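Local coordinates for RahU protein (PDB 6ZC2), which is an aegerolysin of Pseudomonas aeruginosa that interacts with the membrane sphingolipid ceramide phosphorylethanolamine, at residues A[30-35]-A[45-50]; A[39-44]-A[63-68]. All blocks are in the same frame, centred on the assembly; numbering follows the deposited sequence. Where two conformers were deposited one is given.

Interaction 1 (A[30-35]-A[45-50]). With EDO (1,2-ethanediol), chain C; EDO (1,2-ethanediol), chain K; EDO (1,2-ethanediol), chain I.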
loop_
_atom_site.group_PDB
_atom_site.type_symbol
_atom_site.label_atom_id
_atom_site.label_comp_id
_atom_site.label_asym_id
_atom_site.label_seq_id
_atom_site.Cartn_x
_atom_site.Cartn_y
_atom_site.Cartn_z
ATOM N N GLY A 30 9.954 9.361 0.346
ATOM C CA GLY A 30 8.626 9.929 0.187
ATOM C C GLY A 30 7.912 10.172 1.503
ATOM O O GLY A 30 8.507 10.189 2.583
ATOM N N LYS A 31 6.598 10.380 1.396
ATOM C CA LYS A 31 5.735 10.618 2.545
ATOM C C LYS A 31 4.402 9.911 2.325
ATOM O O LYS A 31 4.038 9.582 1.192
ATOM C CB LYS A 31 5.506 12.113 2.770
ATOM C CG LYS A 31 4.663 12.775 1.743
ATOM C CD LYS A 31 4.679 14.255 2.023
ATOM C CE LYS A 31 3.706 14.964 1.139
ATOM N NZ LYS A 31 3.626 16.435 1.408
ATOM N N PHE A 32 3.665 9.695 3.414
ATOM C CA PHE A 32 2.277 9.262 3.321
ATOM C C PHE A 32 1.387 10.505 3.326
ATOM O O PHE A 32 1.725 11.527 3.932
ATOM C CB PHE A 32 1.900 8.366 4.507
ATOM C CG PHE A 32 2.496 6.981 4.457
ATOM C CD1 PHE A 32 2.098 6.067 3.488
ATOM C CD2 PHE A 32 3.434 6.581 5.406
ATOM C CE1 PHE A 32 2.635 4.782 3.463
ATOM C CE2 PHE A 32 3.971 5.294 5.384
ATOM C CZ PHE A 32 3.572 4.396 4.413
ATOM N N TYR A 33 0.237 10.416 2.650
ATOM C CA TYR A 33 -0.693 11.535 2.608
ATOM C C TYR A 33 -2.132 11.039 2.642
ATOM O O TYR A 33 -2.425 9.889 2.311
ATOM C CB TYR A 33 -0.445 12.442 1.404
ATOM C CG TYR A 33 -0.757 11.882 0.033
ATOM C CD1 TYR A 33 0.185 11.139 -0.671
ATOM C CD2 TYR A 33 -1.968 12.161 -0.592
ATOM C CE1 TYR A 33 -0.082 10.676 -1.959
ATOM C CE2 TYR A 33 -2.241 11.712 -1.882
ATOM C CZ TYR A 33 -1.293 10.971 -2.560
ATOM O OH TYR A 33 -1.539 10.527 -3.843
ATOM N N ARG A 34 -3.038 11.937 3.030
ATOM C CA ARG A 34 -4.465 11.624 3.112
ATOM C C ARG A 34 -5.055 11.744 1.711
ATOM O O ARG A 34 -5.324 12.851 1.233
ATOM C CB ARG A 34 -5.154 12.563 4.098
ATOM C CG ARG A 34 -6.561 12.138 4.474
ATOM C CD ARG A 34 -7.305 13.226 5.252
ATOM N NE ARG A 34 -6.586 13.650 6.452
ATOM C CZ ARG A 34 -6.667 13.039 7.631
ATOM N NH1 ARG A 34 -7.435 11.968 7.775
ATOM N NH2 ARG A 34 -5.977 13.497 8.667
ATOM N N TYR A 35 -5.241 10.601 1.044
ATOM C CA TYR A 35 -5.702 10.590 -0.344
ATOM C C TYR A 35 -6.986 11.414 -0.441
ATOM O O TYR A 35 -7.898 11.228 0.366
ATOM C CB TYR A 35 -5.966 9.128 -0.742
ATOM C CG TYR A 35 -6.005 8.860 -2.237
ATOM C CD1 TYR A 35 -4.975 9.286 -3.070
ATOM C CD2 TYR A 35 -7.060 8.149 -2.810
ATOM C CE1 TYR A 35 -5.004 9.050 -4.435
ATOM C CE2 TYR A 35 -7.096 7.900 -4.182
ATOM C CZ TYR A 35 -6.059 8.355 -4.988
ATOM O OH TYR A 35 -6.063 8.135 -6.351
ATOM N N GLU A 45 3.220 6.547 11.969
ATOM C CA GLU A 45 2.521 6.001 13.128
ATOM C C GLU A 45 1.015 5.933 12.890
ATOM O O GLU A 45 0.363 4.955 13.278
ATOM C CB GLU A 45 2.833 6.832 14.373
ATOM C CG GLU A 45 4.315 7.092 14.591
ATOM C CD GLU A 45 4.746 8.438 14.042
ATOM O OE1 GLU A 45 5.291 8.472 12.919
ATOM O OE2 GLU A 45 4.554 9.460 14.737
ATOM N N GLU A 46 0.439 6.969 12.269
ATOM C CA GLU A 46 -0.996 6.958 12.010
ATOM C C GLU A 46 -1.373 5.893 10.987
ATOM O O GLU A 46 -2.365 5.178 11.172
ATOM C CB GLU A 46 -1.499 8.339 11.582
ATOM C CG GLU A 46 -2.999 8.325 11.270
ATOM C CD GLU A 46 -3.630 9.700 11.105
ATOM O OE1 GLU A 46 -2.998 10.732 11.432
ATOM O OE2 GLU A 46 -4.787 9.742 10.638
ATOM N N VAL A 47 -0.596 5.763 9.904
ATOM C CA VAL A 47 -0.862 4.690 8.946
ATOM C C VAL A 47 -0.829 3.339 9.649
ATOM O O VAL A 47 -1.680 2.469 9.410
ATOM C CB VAL A 47 0.137 4.746 7.776
ATOM C CG1 VAL A 47 -0.083 3.561 6.833
ATOM C CG2 VAL A 47 0.006 6.069 7.028
ATOM N N SER A 48 0.147 3.152 10.551
ATOM C CA SER A 48 0.370 1.909 11.296
ATOM C C SER A 48 -0.645 1.673 12.419
ATOM O O SER A 48 -0.473 0.715 13.206
ATOM C CB SER A 48 1.788 1.886 11.869
ATOM O OG SER A 48 2.768 1.986 10.848
ATOM N N SER A 49 -1.662 2.529 12.511
ATOM C CA SER A 49 -2.746 2.381 13.469
ATOM C C SER A 49 -4.086 2.107 12.796
ATOM O O SER A 49 -5.096 1.939 13.494
ATOM C CB SER A 49 -2.848 3.636 14.347
ATOM O OG SER A 49 -1.607 3.913 14.985
ATOM N N MET A 50 -4.127 2.069 11.461
ATOM C CA MET A 50 -5.384 1.910 10.735
ATOM C C MET A 50 -5.954 0.501 10.895
ATOM O O MET A 50 -5.223 -0.492 10.833
ATOM C CB MET A 50 -5.164 2.156 9.239
ATOM C CG MET A 50 -4.742 3.556 8.866
ATOM S SD MET A 50 -4.263 3.708 7.125
ATOM C CE MET A 50 -5.837 3.526 6.303
HETATM C C1 EDO C . -3.765 7.099 5.282
HETATM O O1 EDO C . -4.492 8.325 5.116
HETATM C C2 EDO C . -2.432 7.223 4.562
HETATM O O2 EDO C . -2.647 7.365 3.157
HETATM C C1 EDO K . -4.246 12.225 -7.365
HETATM O O1 EDO K . -5.530 12.578 -6.834
HETATM C C2 EDO K . -3.365 11.586 -6.297
HETATM O O2 EDO K . -3.451 12.291 -5.051
HETATM C C1 EDO I . -6.400 8.416 7.902
HETATM O O1 EDO I . -6.678 8.051 6.548
HETATM C C2 EDO I . -6.022 7.168 8.690
HETATM O O2 EDO I . -6.137 7.442 10.091
HETATM O O HOH W 1 -6.831 11.479 10.727
HETATM O O HOH W 2 -4.291 13.096 11.118
#

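Interaction 2 (A[39-44]-A[63-68])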
loop_
_atom_site.group_PDB
_atom_site.type_symbol
_atom_site.label_atom_id
_atom_site.label_comp_id
_atom_site.label_asym_id
_atom_site.label_seq_id
_atom_site.Cartn_x
_atom_site.Cartn_y
_atom_site.Cartn_z
ATOM N N ASP A 39 -0.674 17.468 -0.032
ATOM C CA ASP A 39 -0.195 18.380 1.005
ATOM C C ASP A 39 -0.576 17.940 2.415
ATOM O O ASP A 39 -0.017 18.469 3.382
ATOM C CB ASP A 39 -0.757 19.791 0.786
ATOM C CG ASP A 39 -0.048 20.561 -0.320
ATOM O OD1 ASP A 39 1.110 20.235 -0.653
ATOM O OD2 ASP A 39 -0.661 21.516 -0.842
ATOM N N ASP A 40 -1.518 17.005 2.561
ATOM C CA ASP A 40 -2.013 16.596 3.877
ATOM C C ASP A 40 -1.229 15.366 4.331
ATOM O O ASP A 40 -1.650 14.223 4.161
ATOM C CB ASP A 40 -3.509 16.320 3.798
ATOM C CG ASP A 40 -4.155 16.136 5.162
ATOM O OD1 ASP A 40 -3.448 16.206 6.189
ATOM O OD2 ASP A 40 -5.386 15.932 5.200
ATOM N N GLU A 41 -0.058 15.612 4.919
ATOM C CA GLU A 41 0.824 14.515 5.298
ATOM C C GLU A 41 0.282 13.763 6.512
ATOM O O GLU A 41 -0.200 14.369 7.474
ATOM C CB GLU A 41 2.239 15.026 5.592
ATOM C CG GLU A 41 3.184 13.879 5.926
ATOM C CD GLU A 41 4.651 14.247 5.962
ATOM O OE1 GLU A 41 5.003 15.408 5.666
ATOM O OE2 GLU A 41 5.458 13.342 6.285
ATOM N N ILE A 42 0.377 12.429 6.463
ATOM C CA ILE A 42 -0.013 11.531 7.547
ATOM C C ILE A 42 1.252 10.833 8.039
ATOM O O ILE A 42 2.085 10.411 7.230
ATOM C CB ILE A 42 -1.058 10.500 7.048
ATOM C CG1 ILE A 42 -2.299 11.202 6.480
ATOM C CG2 ILE A 42 -1.435 9.502 8.152
ATOM C CD1 ILE A 42 -3.135 11.916 7.520
ATOM N N SER A 43 1.406 10.720 9.360
ATOM C CA SER A 43 2.605 10.097 9.904
ATOM C C SER A 43 2.605 8.587 9.667
ATOM O O SER A 43 1.561 7.947 9.511
ATOM C CB SER A 43 2.707 10.355 11.408
ATOM O OG SER A 43 1.696 9.647 12.106
ATOM N N THR A 44 3.809 8.010 9.677
ATOM C CA THR A 44 3.904 6.554 9.617
ATOM C C THR A 44 3.192 5.906 10.797
ATOM O O THR A 44 2.576 4.844 10.642
ATOM C CB THR A 44 5.362 6.084 9.525
ATOM O OG1 THR A 44 6.046 6.339 10.761
ATOM C CG2 THR A 44 6.079 6.792 8.388
ATOM N N CYS A 63 3.568 9.631 -1.827
ATOM C CA CYS A 63 4.147 10.337 -2.962
ATOM C C CYS A 63 5.555 10.793 -2.605
ATOM O O CYS A 63 5.960 10.781 -1.438
ATOM C CB CYS A 63 3.279 11.522 -3.416
ATOM S SG CYS A 63 3.107 12.855 -2.195
ATOM N N GLY A 64 6.310 11.191 -3.625
ATOM C CA GLY A 64 7.598 11.797 -3.374
ATOM C C GLY A 64 7.461 13.129 -2.663
ATOM O O GLY A 64 6.428 13.800 -2.728
ATOM N N ARG A 65 8.519 13.521 -1.958
ATOM C CA ARG A 65 8.492 14.819 -1.299
ATOM C C ARG A 65 8.485 15.931 -2.345
ATOM O O ARG A 65 9.016 15.781 -3.450
ATOM C CB ARG A 65 9.648 14.957 -0.304
ATOM C CG ARG A 65 9.517 13.978 0.872
ATOM C CD ARG A 65 10.031 14.535 2.205
ATOM N NE ARG A 65 9.640 13.704 3.348
ATOM C CZ ARG A 65 8.544 13.899 4.082
ATOM N NH1 ARG A 65 8.271 13.091 5.099
ATOM N NH2 ARG A 65 7.718 14.898 3.800
ATOM N N GLU A 66 7.847 17.047 -1.999
ATOM C CA GLU A 66 7.565 18.073 -2.993
ATOM C C GLU A 66 8.858 18.623 -3.589
ATOM O O GLU A 66 9.801 18.956 -2.865
ATOM C CB GLU A 66 6.746 19.202 -2.372
ATOM C CG GLU A 66 6.146 20.089 -3.437
ATOM C CD GLU A 66 5.093 21.060 -2.931
ATOM O OE1 GLU A 66 5.111 21.411 -1.733
ATOM O OE2 GLU A 66 4.252 21.487 -3.755
ATOM N N ASN A 67 8.904 18.699 -4.921
ATOM C CA ASN A 67 10.034 19.226 -5.683
ATOM C C ASN A 67 11.331 18.440 -5.495
ATOM O O ASN A 67 12.400 18.919 -5.890
ATOM C CB ASN A 67 10.252 20.723 -5.436
ATOM C CG ASN A 67 9.139 21.554 -6.018
ATOM O OD1 ASN A 67 8.754 21.358 -7.170
ATOM N ND2 ASN A 67 8.602 22.476 -5.229
ATOM N N ALA A 68 11.274 17.245 -4.916
ATOM C CA ALA A 68 12.467 16.434 -4.723
ATOM C C ALA A 68 12.724 15.558 -5.946
ATOM O O ALA A 68 11.793 15.092 -6.607
ATOM C CB ALA A 68 12.315 15.554 -3.481
#

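Interaction 1 (A[30-35]-A[45-50])
Phe32 and Val47 meet in a small strand-to-helix contact, apolar on its buried side and polar at its solvent rim, where the short helix 44-47 lies beside strand 29-34. The two segments bury 135 Å² between them, and the CA atoms of Phe32 and Val47 are 7.9 Å apart, too far for backbone pairing, so side chains and solvent do the joining.

The CG2 methyl of Val47 stands over one face of the Phe32 ring, displaced toward the rim on the CG side. It lies 4.0 Å from the ring centroid, 24° off the ring normal, which meets the geometry of a CH-pi contact. At chi1 176° CG1 is anti to the backbone N and CG2 lies anti to the carbonyl carbon, which turns CG2 to Phe32. Ala25 of strand 19-27, in the other sheet, touches both side chains, and Ile60 of the neighbouring strand packs on Phe32, so the ring faces the sandwich interior with Val47 beside it.

At the rim, Arg34 and Glu46 do not form a direct salt bridge: NH2 of Arg34 and OE2 of Glu46 are 4.4 Å apart, with the oxygen well out of the guanidinium plane. Two waters close the distance. Water 1 accepts from Arg34 NH2 and donates to Glu46 OE2 at 2.7 Å, while water 2 accepts weakly from the same NH2 and donates to Glu46 OE1. The NE of Arg34 is taken by a salt bridge to Asp40. An ethanediol, probably from the crystallisation liquor, lies against Val47, its C2 3.7 Å from Val47 CG2, and its O2 donates to Tyr33 O at 2.7 Å.

A short helix following edge strand 41-42, with Val47 turned toward neighbouring strand 29-34, is part here of the two-sheet beta-sandwich of the aegerolysins.

Interaction 2 (A[39-44]-A[63-68])
Glu41 and Arg65 face each other in a two-pronged salt bridge at the protein surface. NH1 of Arg65 gives the firmer bond, 3.1 Å to Glu41 OE2 with an N-H...O angle of 163°. The second, from NH2 of Arg65 to Glu41 OE1, is almost straight but weak at 3.3 Å. NH1 meets OE2 on its syn side but from well out of the carboxylate plane, while OE2 itself lies near the guanidinium plane, at its edge. The planes of the two groups are 45° apart, making the pairing twisted rather than coplanar.

Glu41 reaches across with CG anti to its backbone N (chi1 -177°) and an extended chain beyond it; Arg65 arrives at about a right angle, bent at chi2. In the aegerolysin sandwich this joins the short edge strand 41-42 to the loop leaving strand 58-63, across strand 29-34, which lies between those strands in the sheet. Lys31 of that middle strand touches both Glu41 and Arg65.

Farther along, Asp39 OD1 and Glu66 OE1 come within 4.3 Å, a proximity of like charges that would be expected to be mildly unfavourable; Asp39 OD1 is hydrogen-bonded to Tyr3 OH. Behind Arg65, a type II beta turn runs from Arg65 to Ala68, closed by Ala68 N on Arg65 O at 3.1 Å.

From the N terminus, the chain enters strand 29-34, turns the corner at 39 and 40, passes edge strand 41-42 and enters helix 44-47. There interaction 1 closes the first loop, bringing 45-50 back to 30-35. Interaction 2 starts within that loop, at 39-44, and closes only at 63-68, after strand 58-63, so the two cross instead of nesting. Both reach the same sheet, in which 41-42 and 29-34 are neighbours, and their centres are about 10 Å apart. Direct contacts join them: Arg34 NH2 packs on Ile42 CD1 at 3.4 Å, and Lys31 N probably hydrogen-bonds to Cys63 O. Interaction 1 ties the helix to strand 29-34, interaction 2 edge strand 41-42 to the loop after strand 58-63.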